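Local coordinates for protein putative drug/sodium antiporter (PDB 4Z3N) that probably transports xenobiotics across the cell membrane as a MATE-family antiporter and has been linked to transport of the genotoxin colibactin, at residues Ala83-Ser94 and Phe256-Gln267; Leu112-Leu120 and Phe163-Leu174. All coordinates share one frame; numbering follows the deposited sequence.

The two contacts compare two ways of packing membrane helices, a glycine-lined one near the centre of the chain and one of larger side chains farther out. Contact 1 centres about 11 Å from the centre of the chain and contact 2 about 17 Å from it, with 11 Å between their own centres. Helix 75-101, which carries one side of contact 1, also leans on both helices of contact 2 through Met92: its CE packs against Leu112 of helix 107-132, and its CG lies 3.5 Å from Leu174 N of helix 162-177. Along the chain, contact 2 is nested inside the long excursion that contact 1 closes. A bound monoolein lies about 4 Å from the side chain of Ala83; the side chain of Met166 is about 10 Å from a bound monoolein.

Contact 1. Residues Ala83-Ser94 and Phe256-Gln267; sequences AIANGIQIGMGS and FLSVGMAQMLMQ
Gly87 and Gly260 meet backbone to backbone, their CA atoms 4.3 Å apart, and Gly91 follows one turn further along the same face. Gly87 and Gly91 form a GxxxG motif within the MATE fold of twelve membrane-spanning helices, here used by a roughly antiparallel pair (143° between helix directions). With no side chain at the crossing, the axes approach to 7.3 Å, and CA-H...O contacts run both ways between the glycines; Gly87 CA lies 3.4 Å from Gly260 O.

Larger groups fill in around this centre. The Phe256 ring lays one face against Gly91, whose CA makes a CH-pi contact 4.2 Å from the ring centroid, while Met92 SD sits at the ring edge, in its plane, 5.2 Å from the centroid, a Met-aromatic contact. Toward the other end, Met264 is a knob in the hole formed by Ala83, Ile84, Gly87 and Ile88. Its chain runs extended beyond CG and brings CE to 3.7 Å from Ile84 CG2. On another flank Val259 CG1 lies 3.8 Å from each of Gly91 CA, Ser94 CB and Ile90 CG2.

The polar edge lies beyond Ile90, whose CG1 rests against the Gln263 amide. Gln263 sends its CB and CG along Gly87, then bends at chi2 (71°), which carries its amide to Asn86. Gln263 OE1 accepts a hydrogen bond from Gln397 NE2, so a residue of helix 382-399 helps fix which way the amide is turned. Gln397 also binds Val259 O through NE2 and takes a hydrogen bond from Ser94 OG on its carbonyl, tying both helices to a third. Gln263 NE2 gives its nearly straight hydrogen bond of 3.1 Å to Asn86 OD1, tilted 24° from the Asn86 carbonyl plane.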
ATOM      1  N   ALA A  83       5.498  -4.312  -2.379  1.00 35.85           N
ATOM      2  CA  ALA A  83       5.943  -3.328  -1.405  1.00 36.05           C
ATOM      3  C   ALA A  83       7.106  -2.503  -1.946  1.00 34.02           C
ATOM      4  O   ALA A  83       7.144  -1.280  -1.792  1.00 32.34           O
ATOM      5  CB  ALA A  83       6.341  -4.016  -0.100  1.00 33.17           C
ATOM      6  N   ILE A  84       8.051  -3.188  -2.572  1.00 29.74           N
ATOM      7  CA  ILE A  84       9.208  -2.544  -3.139  1.00 30.44           C
ATOM      8  C   ILE A  84       8.802  -1.812  -4.411  1.00 33.61           C
ATOM      9  O   ILE A  84       9.288  -0.719  -4.683  1.00 32.15           O
ATOM     10  CB  ILE A  84      10.329  -3.565  -3.427  1.00 37.32           C
ATOM     11  CG1 ILE A  84      10.841  -4.171  -2.106  1.00 34.72           C
ATOM     12  CG2 ILE A  84      11.468  -2.920  -4.234  1.00 34.39           C
ATOM     13  CD1 ILE A  84      11.737  -5.385  -2.265  1.00 28.15           C
ATOM     14  N   ALA A  85       7.897  -2.409  -5.181  1.00 32.11           N
ATOM     15  CA  ALA A  85       7.397  -1.765  -6.386  1.00 27.64           C
ATOM     16  C   ALA A  85       6.704  -0.453  -6.016  1.00 32.76           C
ATOM     17  O   ALA A  85       6.751   0.545  -6.750  1.00 30.21           O
ATOM     18  CB  ALA A  85       6.457  -2.675  -7.112  1.00 27.21           C
ATOM     19  N   ASN A  86       6.071  -0.469  -4.851  1.00 32.48           N
ATOM     20  CA  ASN A  86       5.315   0.671  -4.375  1.00 32.62           C
ATOM     21  C   ASN A  86       6.232   1.832  -4.005  1.00 35.22           C
ATOM     22  O   ASN A  86       5.885   3.000  -4.201  1.00 33.65           O
ATOM     23  CB  ASN A  86       4.454   0.274  -3.173  1.00 31.43           C
ATOM     24  CG  ASN A  86       3.392   1.301  -2.867  1.00 38.32           C
ATOM     25  OD1 ASN A  86       3.388   1.926  -1.800  1.00 38.89           O
ATOM     26  ND2 ASN A  86       2.495   1.507  -3.823  1.00 38.62           N
ATOM     27  N   GLY A  87       7.390   1.486  -3.450  1.00 31.44           N
ATOM     28  CA  GLY A  87       8.392   2.449  -3.065  1.00 28.59           C
ATOM     29  C   GLY A  87       8.967   3.097  -4.300  1.00 30.72           C
ATOM     30  O   GLY A  87       9.238   4.305  -4.315  1.00 30.94           O
ATOM     31  N   ILE A  88       9.148   2.292  -5.344  1.00 30.74           N
ATOM     32  CA  ILE A  88       9.610   2.804  -6.639  1.00 32.39           C
ATOM     33  C   ILE A  88       8.577   3.749  -7.223  1.00 32.62           C
ATOM     34  O   ILE A  88       8.912   4.762  -7.816  1.00 33.21           O
ATOM     35  CB  ILE A  88       9.897   1.669  -7.636  1.00 30.09           C
ATOM     36  CG1 ILE A  88      11.145   0.895  -7.181  1.00 28.82           C
ATOM     37  CG2 ILE A  88      10.059   2.217  -9.054  1.00 25.35           C
ATOM     38  CD1 ILE A  88      11.568  -0.217  -8.095  1.00 33.85           C
ATOM     39  N   GLN A  89       7.308   3.420  -7.028  1.00 33.61           N
ATOM     40  CA  GLN A  89       6.245   4.237  -7.573  1.00 30.29           C
ATOM     41  C   GLN A  89       6.241   5.655  -6.985  1.00 31.36           C
ATOM     42  O   GLN A  89       6.109   6.620  -7.730  1.00 30.72           O
ATOM     43  CB  GLN A  89       4.894   3.560  -7.350  1.00 27.32           C
ATOM     44  CG  GLN A  89       3.754   4.330  -7.925  1.00 31.02           C
ATOM     45  CD  GLN A  89       2.417   3.898  -7.380  1.00 34.55           C
ATOM     46  OE1 GLN A  89       2.291   2.842  -6.767  1.00 44.97           O
ATOM     47  NE2 GLN A  89       1.402   4.722  -7.600  1.00 37.32           N
ATOM     48  N   ILE A  90       6.397   5.765  -5.666  1.00 28.23           N
ATOM     49  CA  ILE A  90       6.251   7.031  -4.951  1.00 28.40           C
ATOM     50  C   ILE A  90       7.505   7.882  -5.210  1.00 30.64           C
ATOM     51  O   ILE A  90       7.421   9.088  -5.418  1.00 31.05           O
ATOM     52  CB  ILE A  90       6.018   6.805  -3.408  1.00 34.44           C
ATOM     53  CG1 ILE A  90       4.663   6.149  -3.148  1.00 35.39           C
ATOM     54  CG2 ILE A  90       6.032   8.115  -2.622  1.00 34.08           C
ATOM     55  CD1 ILE A  90       3.463   7.015  -3.558  1.00 36.80           C
ATOM     56  N   GLY A  91       8.664   7.242  -5.233  1.00 28.18           N
ATOM     57  CA  GLY A  91       9.876   7.914  -5.639  1.00 28.70           C
ATOM     58  C   GLY A  91       9.680   8.522  -7.019  1.00 31.64           C
ATOM     59  O   GLY A  91      10.010   9.690  -7.274  1.00 33.36           O
ATOM     60  N   MET A  92       9.140   7.727  -7.929  1.00 30.20           N
ATOM     61  CA  MET A  92       8.832   8.237  -9.248  1.00 32.92           C
ATOM     62  C   MET A  92       7.785   9.360  -9.159  1.00 35.21           C
ATOM     63  O   MET A  92       8.033  10.473  -9.618  1.00 37.29           O
ATOM     64  CB  MET A  92       8.348   7.108 -10.155  1.00 32.04           C
ATOM     65  CG  MET A  92       8.324   7.465 -11.649  1.00 41.62           C
ATOM     66  SD  MET A  92       9.941   7.767 -12.405  1.00 43.69           S
ATOM     67  CE  MET A  92       9.490   7.884 -14.125  1.00 48.90           C
ATOM     68  N   GLY A  93       6.632   9.066  -8.559  1.00 31.63           N
ATOM     69  CA  GLY A  93       5.566  10.036  -8.418  1.00 27.72           C
ATOM     70  C   GLY A  93       6.015  11.320  -7.728  1.00 32.75           C
ATOM     71  O   GLY A  93       5.607  12.424  -8.081  1.00 30.44           O
ATOM     72  N   SER A  94       6.876  11.183  -6.735  1.00 31.46           N
ATOM     73  CA  SER A  94       7.250  12.330  -5.929  1.00 29.12           C
ATOM     74  C   SER A  94       8.144  13.268  -6.754  1.00 32.15           C
ATOM     75  O   SER A  94       7.949  14.482  -6.794  1.00 29.38           O
ATOM     76  CB  SER A  94       7.944  11.854  -4.652  1.00 24.16           C
ATOM     77  OG  SER A  94       8.350  12.939  -3.844  1.00 27.84           O
ATOM     78  N   PHE A 256      15.600  10.293  -5.291  1.00 39.69           N
ATOM     79  CA  PHE A 256      14.670   9.245  -5.676  1.00 32.48           C
ATOM     80  C   PHE A 256      14.718   8.105  -4.649  1.00 41.36           C
ATOM     81  O   PHE A 256      13.679   7.549  -4.263  1.00 37.98           O
ATOM     82  CB  PHE A 256      15.015   8.731  -7.075  1.00 31.36           C
ATOM     83  CG  PHE A 256      13.976   7.824  -7.681  1.00 34.12           C
ATOM     84  CD1 PHE A 256      13.632   6.618  -7.077  1.00 32.21           C
ATOM     85  CD2 PHE A 256      13.366   8.163  -8.880  1.00 35.51           C
ATOM     86  CE1 PHE A 256      12.672   5.780  -7.636  1.00 30.82           C
ATOM     87  CE2 PHE A 256      12.408   7.333  -9.450  1.00 38.64           C
ATOM     88  CZ  PHE A 256      12.055   6.138  -8.821  1.00 34.64           C
ATOM     89  N   LEU A 257      15.929   7.758  -4.213  1.00 39.48           N
ATOM     90  CA  LEU A 257      16.135   6.601  -3.342  1.00 37.15           C
ATOM     91  C   LEU A 257      15.659   6.857  -1.925  1.00 38.60           C
ATOM     92  O   LEU A 257      15.143   5.953  -1.263  1.00 37.08           O
ATOM     93  CB  LEU A 257      17.614   6.196  -3.317  1.00 37.82           C
ATOM     94  CG  LEU A 257      18.034   5.201  -4.405  1.00 38.09           C
ATOM     95  CD1 LEU A 257      19.478   4.778  -4.234  1.00 41.95           C
ATOM     96  CD2 LEU A 257      17.119   3.998  -4.397  1.00 32.28           C
ATOM     97  N   SER A 258      15.835   8.088  -1.454  1.00 37.57           N
ATOM     98  CA  SER A 258      15.453   8.425  -0.092  1.00 39.22           C
ATOM     99  C   SER A 258      13.914   8.367   0.101  1.00 37.20           C
ATOM    100  O   SER A 258      13.443   7.757   1.055  1.00 33.41           O
ATOM    101  CB  SER A 258      16.014   9.797   0.277  1.00 36.46           C
ATOM    102  OG  SER A 258      15.508  10.782  -0.603  1.00 43.70           O
ATOM    103  N   VAL A 259      13.149   8.979  -0.803  1.00 32.23           N
ATOM    104  CA  VAL A 259      11.684   8.883  -0.789  1.00 32.66           C
ATOM    105  C   VAL A 259      11.240   7.435  -0.998  1.00 34.55           C
ATOM    106  O   VAL A 259      10.410   6.905  -0.245  1.00 30.27           O
ATOM    107  CB  VAL A 259      11.018   9.803  -1.889  1.00 27.15           C
ATOM    108  CG1 VAL A 259       9.557   9.417  -2.154  1.00 22.18           C
ATOM    109  CG2 VAL A 259      11.095  11.252  -1.475  1.00 27.00           C
ATOM    110  N   GLY A 260      11.814   6.796  -2.013  1.00 32.65           N
ATOM    111  CA  GLY A 260      11.417   5.459  -2.403  1.00 30.73           C
ATOM    112  C   GLY A 260      11.716   4.410  -1.358  1.00 33.12           C
ATOM    113  O   GLY A 260      10.917   3.496  -1.107  1.00 36.51           O
ATOM    114  N   MET A 261      12.881   4.519  -0.742  1.00 32.87           N
ATOM    115  CA  MET A 261      13.242   3.543   0.261  1.00 32.87           C
ATOM    116  C   MET A 261      12.594   3.838   1.602  1.00 34.29           C
ATOM    117  O   MET A 261      12.404   2.934   2.411  1.00 36.82           O
ATOM    118  CB  MET A 261      14.749   3.459   0.395  1.00 37.41           C
ATOM    119  CG  MET A 261      15.310   2.369  -0.482  1.00 38.62           C
ATOM    120  SD  MET A 261      17.096   2.336  -0.355  1.00 59.66           S
ATOM    121  CE  MET A 261      17.471   1.125  -1.621  1.00 61.29           C
ATOM    122  N   ALA A 262      12.250   5.101   1.832  1.00 34.46           N
ATOM    123  CA  ALA A 262      11.502   5.460   3.022  1.00 32.20           C
ATOM    124  C   ALA A 262      10.137   4.769   2.957  1.00 30.25           C
ATOM    125  O   ALA A 262       9.598   4.329   3.961  1.00 28.81           O
ATOM    126  CB  ALA A 262      11.363   6.980   3.143  1.00 25.30           C
ATOM    127  N   GLN A 263       9.609   4.646   1.747  1.00 33.51           N
ATOM    128  CA  GLN A 263       8.298   4.049   1.526  1.00 31.95           C
ATOM    129  C   GLN A 263       8.332   2.571   1.868  1.00 34.99           C
ATOM    130  O   GLN A 263       7.369   2.022   2.396  1.00 36.09           O
ATOM    131  CB  GLN A 263       7.852   4.244   0.075  1.00 33.71           C
ATOM    132  CG  GLN A 263       6.438   3.740  -0.227  1.00 37.77           C
ATOM    133  CD  GLN A 263       5.351   4.601   0.389  1.00 31.79           C
ATOM    134  OE1 GLN A 263       5.633   5.566   1.093  1.00 33.59           O
ATOM    135  NE2 GLN A 263       4.099   4.256   0.116  1.00 32.96           N
ATOM    136  N   MET A 264       9.456   1.935   1.554  1.00 36.10           N
ATOM    137  CA  MET A 264       9.666   0.534   1.869  1.00 32.32           C
ATOM    138  C   MET A 264       9.863   0.346   3.364  1.00 34.91           C
ATOM    139  O   MET A 264       9.397  -0.619   3.951  1.00 34.59           O
ATOM    140  CB  MET A 264      10.868   0.004   1.108  1.00 26.30           C
ATOM    141  CG  MET A 264      10.732   0.151  -0.369  1.00 28.60           C
ATOM    142  SD  MET A 264      12.277  -0.341  -1.121  1.00 44.23           S
ATOM    143  CE  MET A 264      12.135   0.386  -2.766  1.00 37.48           C
ATOM    144  N   LEU A 265      10.566   1.285   3.975  1.00 33.10           N
ATOM    145  CA  LEU A 265      10.820   1.223   5.391  1.00 29.26           C
ATOM    146  C   LEU A 265       9.510   1.316   6.174  1.00 32.24           C
ATOM    147  O   LEU A 265       9.348   0.699   7.230  1.00 34.82           O
ATOM    148  CB  LEU A 265      11.770   2.346   5.777  1.00 31.54           C
ATOM    149  CG  LEU A 265      12.418   2.211   7.145  1.00 39.51           C
ATOM    150  CD1 LEU A 265      13.195   0.891   7.216  1.00 39.04           C
ATOM    151  CD2 LEU A 265      13.306   3.429   7.400  1.00 38.08           C
ATOM    152  N   MET A 266       8.574   2.096   5.642  1.00 33.01           N
ATOM    153  CA  MET A 266       7.270   2.297   6.263  1.00 31.66           C
ATOM    154  C   MET A 266       6.364   1.061   6.140  1.00 31.74           C
ATOM    155  O   MET A 266       5.605   0.763   7.053  1.00 28.70           O
ATOM    156  CB  MET A 266       6.586   3.524   5.652  1.00 27.90           C
ATOM    157  CG  MET A 266       7.170   4.851   6.133  1.00 31.19           C
ATOM    158  SD  MET A 266       6.383   6.320   5.410  1.00 35.02           S
ATOM    159  CE  MET A 266       7.296   6.476   3.880  1.00 35.19           C
ATOM    160  N   GLN A 267       6.433   0.363   5.009  1.00 32.02           N
ATOM    161  CA  GLN A 267       5.732  -0.902   4.846  1.00 32.40           C
ATOM    162  C   GLN A 267       6.223  -1.860   5.914  1.00 36.65           C
ATOM    163  O   GLN A 267       5.453  -2.614   6.524  1.00 33.52           O
ATOM    164  CB  GLN A 267       6.003  -1.523   3.482  1.00 35.68           C
ATOM    165  CG  GLN A 267       6.042  -0.567   2.348  1.00 41.78           C
ATOM    166  CD  GLN A 267       4.671  -0.244   1.860  1.00 52.07           C
ATOM    167  OE1 GLN A 267       3.809   0.177   2.636  1.00 58.85           O
ATOM    168  NE2 GLN A 267       4.438  -0.467   0.568  1.00 53.31           N
TER

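Contact 2. Residues Leu112-Leu120 and Phe163-Leu174; sequences LSVGIIIAL and FSIMLIGVMMGL
Val170 is the knob of this contact, set into a hole made by Leu112, Gly115, Ile116 and Ala119. Its two methyls divide the work. CG2 reaches into the floor, 3.5 Å from Gly115 O and 3.6 Å from Ala119 CB, whereas CG1, placed anti to the backbone nitrogen (chi1 174°), touches Leu112 CD1 at 3.9 Å and Ile116 CG1 at 4.0 Å.

One turn before Val170, Met166 CB meets the same Ala119 CB at 3.9 Å. Beyond that carbon the Met166 chain bends at both chi2 and chi3, and its end leads off toward Ile84 and Ile88 of helix 75-101. This single knob-into-hole joins two transmembrane helices of the MATE fold: segments 112-120 and 163-174, on helices 107-132 and 162-177, run roughly antiparallel (156° between directions), their axes coming to 9.2 Å at the closest.

At one end Leu112 and Leu174 lie obliquely across each other, methyl against methyl. The opposite end is more exposed: Phe163 swings its ring over to Leu120, where CE1 lies 3.9 Å from Leu120 CD1, and Ala119 O sits at the ring edge near its plane.

Further layers back both helices. Met171 and Leu174 rest on Phe228 and Leu232 of helix 209-232, Leu112 abuts Met92, and the side chain of Ile118 packs on Phe256 of helix 250-284.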
ATOM      1  N   LEU A 112      12.703   9.491 -15.331  1.00 52.03           N
ATOM      2  CA  LEU A 112      12.213   8.220 -15.855  1.00 47.89           C
ATOM      3  C   LEU A 112      13.418   7.298 -16.015  1.00 52.23           C
ATOM      4  O   LEU A 112      13.412   6.137 -15.580  1.00 48.78           O
ATOM      5  CB  LEU A 112      11.475   8.416 -17.181  1.00 48.00           C
ATOM      6  CG  LEU A 112      11.270   7.196 -18.079  1.00 49.86           C
ATOM      7  CD1 LEU A 112      10.609   6.078 -17.323  1.00 49.38           C
ATOM      8  CD2 LEU A 112      10.422   7.568 -19.274  1.00 53.64           C
ATOM      9  N   SER A 113      14.471   7.848 -16.607  1.00 50.04           N
ATOM     10  CA  SER A 113      15.713   7.119 -16.781  1.00 44.50           C
ATOM     11  C   SER A 113      16.202   6.530 -15.463  1.00 46.28           C
ATOM     12  O   SER A 113      16.331   5.311 -15.337  1.00 49.10           O
ATOM     13  CB  SER A 113      16.770   8.029 -17.393  1.00 41.01           C
ATOM     14  OG  SER A 113      16.381   8.368 -18.703  1.00 55.39           O
ATOM     15  N   VAL A 114      16.495   7.410 -14.506  1.00 46.51           N
ATOM     16  CA  VAL A 114      16.913   7.016 -13.169  1.00 43.48           C
ATOM     17  C   VAL A 114      15.876   6.116 -12.498  1.00 42.58           C
ATOM     18  O   VAL A 114      16.230   5.218 -11.734  1.00 43.35           O
ATOM     19  CB  VAL A 114      17.179   8.251 -12.290  1.00 45.91           C
ATOM     20  CG1 VAL A 114      17.039   7.917 -10.810  1.00 43.14           C
ATOM     21  CG2 VAL A 114      18.551   8.808 -12.581  1.00 48.15           C
ATOM     22  N   GLY A 115      14.604   6.333 -12.811  1.00 39.83           N
ATOM     23  CA  GLY A 115      13.542   5.462 -12.332  1.00 42.29           C
ATOM     24  C   GLY A 115      13.688   4.033 -12.840  1.00 42.69           C
ATOM     25  O   GLY A 115      13.596   3.069 -12.088  1.00 37.80           O
ATOM     26  N   ILE A 116      13.935   3.903 -14.135  1.00 45.62           N
ATOM     27  CA  ILE A 116      14.110   2.599 -14.756  1.00 46.70           C
ATOM     28  C   ILE A 116      15.370   1.887 -14.249  1.00 46.96           C
ATOM     29  O   ILE A 116      15.326   0.683 -13.938  1.00 44.67           O
ATOM     30  CB  ILE A 116      14.142   2.744 -16.294  1.00 47.89           C
ATOM     31  CG1 ILE A 116      12.727   3.023 -16.803  1.00 46.73           C
ATOM     32  CG2 ILE A 116      14.686   1.484 -16.964  1.00 44.87           C
ATOM     33  CD1 ILE A 116      12.670   3.501 -18.229  1.00 49.96           C
ATOM     34  N   ILE A 117      16.477   2.626 -14.153  1.00 43.14           N
ATOM     35  CA  ILE A 117      17.760   2.066 -13.712  1.00 41.62           C
ATOM     36  C   ILE A 117      17.686   1.542 -12.276  1.00 43.18           C
ATOM     37  O   ILE A 117      18.224   0.477 -11.952  1.00 42.48           O
ATOM     38  CB  ILE A 117      18.893   3.114 -13.808  1.00 48.01           C
ATOM     39  CG1 ILE A 117      19.259   3.370 -15.272  1.00 46.68           C
ATOM     40  CG2 ILE A 117      20.130   2.674 -13.018  1.00 42.34           C
ATOM     41  CD1 ILE A 117      20.380   4.360 -15.459  1.00 40.19           C
ATOM     42  N   ILE A 118      17.016   2.305 -11.423  1.00 42.71           N
ATOM     43  CA  ILE A 118      16.825   1.919 -10.035  1.00 39.14           C
ATOM     44  C   ILE A 118      16.003   0.632  -9.956  1.00 40.50           C
ATOM     45  O   ILE A 118      16.305  -0.283  -9.186  1.00 37.20           O
ATOM     46  CB  ILE A 118      16.148   3.067  -9.244  1.00 39.66           C
ATOM     47  CG1 ILE A 118      17.194   4.122  -8.864  1.00 39.07           C
ATOM     48  CG2 ILE A 118      15.458   2.546  -7.994  1.00 35.82           C
ATOM     49  CD1 ILE A 118      16.611   5.473  -8.467  1.00 42.63           C
ATOM     50  N   ALA A 119      14.964   0.571 -10.778  1.00 45.24           N
ATOM     51  CA  ALA A 119      14.101  -0.594 -10.858  1.00 38.19           C
ATOM     52  C   ALA A 119      14.894  -1.807 -11.323  1.00 42.16           C
ATOM     53  O   ALA A 119      14.656  -2.927 -10.880  1.00 41.98           O
ATOM     54  CB  ALA A 119      12.933  -0.322 -11.806  1.00 36.16           C
ATOM     55  N   LEU A 120      15.840  -1.579 -12.230  1.00 44.15           N
ATOM     56  CA  LEU A 120      16.649  -2.665 -12.754  1.00 39.74           C
ATOM     57  C   LEU A 120      17.553  -3.274 -11.672  1.00 43.52           C
ATOM     58  O   LEU A 120      17.507  -4.492 -11.435  1.00 43.15           O
ATOM     59  CB  LEU A 120      17.474  -2.174 -13.942  1.00 40.46           C
ATOM     60  CG  LEU A 120      18.414  -3.164 -14.650  1.00 41.15           C
ATOM     61  CD1 LEU A 120      17.726  -4.464 -15.036  1.00 36.69           C
ATOM     62  CD2 LEU A 120      18.982  -2.478 -15.876  1.00 41.92           C
ATOM     63  N   PHE A 163      11.474  -8.164 -12.242  1.00 31.13           N
ATOM     64  CA  PHE A 163      11.739  -7.018 -13.093  1.00 32.87           C
ATOM     65  C   PHE A 163      10.441  -6.456 -13.670  1.00 35.75           C
ATOM     66  O   PHE A 163      10.270  -5.242 -13.760  1.00 38.78           O
ATOM     67  CB  PHE A 163      12.715  -7.384 -14.212  1.00 35.39           C
ATOM     68  CG  PHE A 163      13.113  -6.216 -15.081  1.00 42.75           C
ATOM     69  CD1 PHE A 163      13.536  -5.017 -14.510  1.00 37.35           C
ATOM     70  CD2 PHE A 163      13.086  -6.322 -16.470  1.00 44.25           C
ATOM     71  CE1 PHE A 163      13.914  -3.950 -15.296  1.00 38.58           C
ATOM     72  CE2 PHE A 163      13.465  -5.256 -17.272  1.00 37.34           C
ATOM     73  CZ  PHE A 163      13.879  -4.066 -16.681  1.00 42.82           C
ATOM     74  N   SER A 164       9.514  -7.332 -14.025  1.00 36.23           N
ATOM     75  CA  SER A 164       8.255  -6.900 -14.618  1.00 35.06           C
ATOM     76  C   SER A 164       7.415  -6.146 -13.590  1.00 35.03           C
ATOM     77  O   SER A 164       6.803  -5.117 -13.908  1.00 38.38           O
ATOM     78  CB  SER A 164       7.482  -8.100 -15.179  1.00 38.91           C
ATOM     79  OG  SER A 164       8.376  -9.147 -15.548  1.00 42.18           O
ATOM     80  N   ILE A 165       7.394  -6.655 -12.363  1.00 29.10           N
ATOM     81  CA  ILE A 165       6.727  -5.977 -11.259  1.00 32.42           C
ATOM     82  C   ILE A 165       7.362  -4.602 -10.965  1.00 34.86           C
ATOM     83  O   ILE A 165       6.654  -3.603 -10.776  1.00 34.73           O
ATOM     84  CB  ILE A 165       6.761  -6.825  -9.961  1.00 35.20           C
ATOM     85  CG1 ILE A 165       6.199  -8.228 -10.207  1.00 41.10           C
ATOM     86  CG2 ILE A 165       6.012  -6.123  -8.838  1.00 36.44           C
ATOM     87  CD1 ILE A 165       4.852  -8.234 -10.921  1.00 48.08           C
ATOM     88  N   MET A 166       8.690  -4.547 -10.914  1.00 31.73           N
ATOM     89  CA  MET A 166       9.375  -3.271 -10.712  1.00 35.59           C
ATOM     90  C   MET A 166       9.034  -2.283 -11.823  1.00 32.10           C
ATOM     91  O   MET A 166       8.815  -1.106 -11.561  1.00 30.66           O
ATOM     92  CB  MET A 166      10.892  -3.467 -10.634  1.00 33.54           C
ATOM     93  CG  MET A 166      11.340  -4.408  -9.526  1.00 37.70           C
ATOM     94  SD  MET A 166      10.992  -3.841  -7.833  1.00 43.73           S
ATOM     95  CE  MET A 166       9.728  -4.973  -7.249  1.00 30.39           C
ATOM     96  N   LEU A 167       9.004  -2.782 -13.057  1.00 32.66           N
ATOM     97  CA  LEU A 167       8.638  -1.998 -14.237  1.00 33.28           C
ATOM     98  C   LEU A 167       7.288  -1.307 -14.096  1.00 35.16           C
ATOM     99  O   LEU A 167       7.131  -0.165 -14.514  1.00 35.89           O
ATOM    100  CB  LEU A 167       8.616  -2.889 -15.474  1.00 33.22           C
ATOM    101  CG  LEU A 167       9.785  -2.681 -16.426  1.00 40.28           C
ATOM    102  CD1 LEU A 167       9.569  -3.471 -17.709  1.00 40.43           C
ATOM    103  CD2 LEU A 167       9.932  -1.194 -16.714  1.00 44.66           C
ATOM    104  N   ILE A 168       6.317  -2.014 -13.516  1.00 36.11           N
ATOM    105  CA  ILE A 168       4.978  -1.482 -13.267  1.00 30.98           C
ATOM    106  C   ILE A 168       4.982  -0.359 -12.239  1.00 32.79           C
ATOM    107  O   ILE A 168       4.235   0.609 -12.365  1.00 32.70           O
ATOM    108  CB  ILE A 168       4.033  -2.599 -12.800  1.00 37.22           C
ATOM    109  CG1 ILE A 168       3.767  -3.553 -13.967  1.00 40.00           C
ATOM    110  CG2 ILE A 168       2.737  -2.024 -12.241  1.00 33.86           C
ATOM    111  CD1 ILE A 168       2.827  -4.671 -13.646  1.00 38.63           C
ATOM    112  N   GLY A 169       5.818  -0.498 -11.213  1.00 35.18           N
ATOM    113  CA  GLY A 169       6.051   0.583 -10.270  1.00 32.43           C
ATOM    114  C   GLY A 169       6.498   1.873 -10.947  1.00 32.37           C
ATOM    115  O   GLY A 169       5.889   2.925 -10.759  1.00 31.72           O
ATOM    116  N   VAL A 170       7.562   1.789 -11.745  1.00 32.84           N
ATOM    117  CA  VAL A 170       8.009   2.919 -12.565  1.00 32.00           C
ATOM    118  C   VAL A 170       6.858   3.567 -13.372  1.00 36.30           C
ATOM    119  O   VAL A 170       6.660   4.790 -13.326  1.00 34.95           O
ATOM    120  CB  VAL A 170       9.112   2.489 -13.554  1.00 33.22           C
ATOM    121  CG1 VAL A 170       9.476   3.645 -14.510  1.00 40.70           C
ATOM    122  CG2 VAL A 170      10.328   1.996 -12.812  1.00 34.27           C
ATOM    123  N   MET A 171       6.111   2.736 -14.096  1.00 29.91           N
ATOM    124  CA  MET A 171       5.020   3.187 -14.942  1.00 31.66           C
ATOM    125  C   MET A 171       3.904   3.846 -14.136  1.00 35.69           C
ATOM    126  O   MET A 171       3.441   4.949 -14.480  1.00 34.54           O
ATOM    127  CB  MET A 171       4.469   2.013 -15.746  1.00 34.94           C
ATOM    128  CG  MET A 171       5.485   1.369 -16.688  1.00 37.27           C
ATOM    129  SD  MET A 171       6.091   2.467 -17.998  1.00 46.00           S
ATOM    130  CE  MET A 171       7.214   3.529 -17.099  1.00 41.09           C
ATOM    131  N   MET A 172       3.476   3.163 -13.075  1.00 35.56           N
ATOM    132  CA  MET A 172       2.509   3.716 -12.134  1.00 33.95           C
ATOM    133  C   MET A 172       2.996   5.069 -11.643  1.00 34.50           C
ATOM    134  O   MET A 172       2.239   6.042 -11.637  1.00 38.36           O
ATOM    135  CB  MET A 172       2.298   2.780 -10.945  1.00 36.06           C
ATOM    136  CG  MET A 172       1.631   1.442 -11.274  1.00 41.87           C
ATOM    137  SD  MET A 172      -0.162   1.561 -11.222  1.00 50.84           S
ATOM    138  CE  MET A 172      -0.409   2.138  -9.541  1.00 44.01           C
ATOM    139  N   GLY A 173       4.267   5.126 -11.246  1.00 29.26           N
ATOM    140  CA  GLY A 173       4.872   6.354 -10.759  1.00 33.10           C
ATOM    141  C   GLY A 173       4.948   7.438 -11.824  1.00 34.39           C
ATOM    142  O   GLY A 173       4.780   8.629 -11.547  1.00 31.35           O
ATOM    143  N   LEU A 174       5.189   7.013 -13.055  1.00 34.67           N
ATOM    144  CA  LEU A 174       5.221   7.932 -14.181  1.00 35.29           C
ATOM    145  C   LEU A 174       3.850   8.598 -14.423  1.00 36.50           C
ATOM    146  O   LEU A 174       3.751   9.825 -14.445  1.00 35.07           O
ATOM    147  CB  LEU A 174       5.702   7.189 -15.435  1.00 33.65           C
ATOM    148  CG  LEU A 174       5.933   8.026 -16.689  1.00 40.76           C
ATOM    149  CD1 LEU A 174       6.548   9.318 -16.286  1.00 40.43           C
ATOM    150  CD2 LEU A 174       6.853   7.303 -17.651  1.00 48.21           C
TER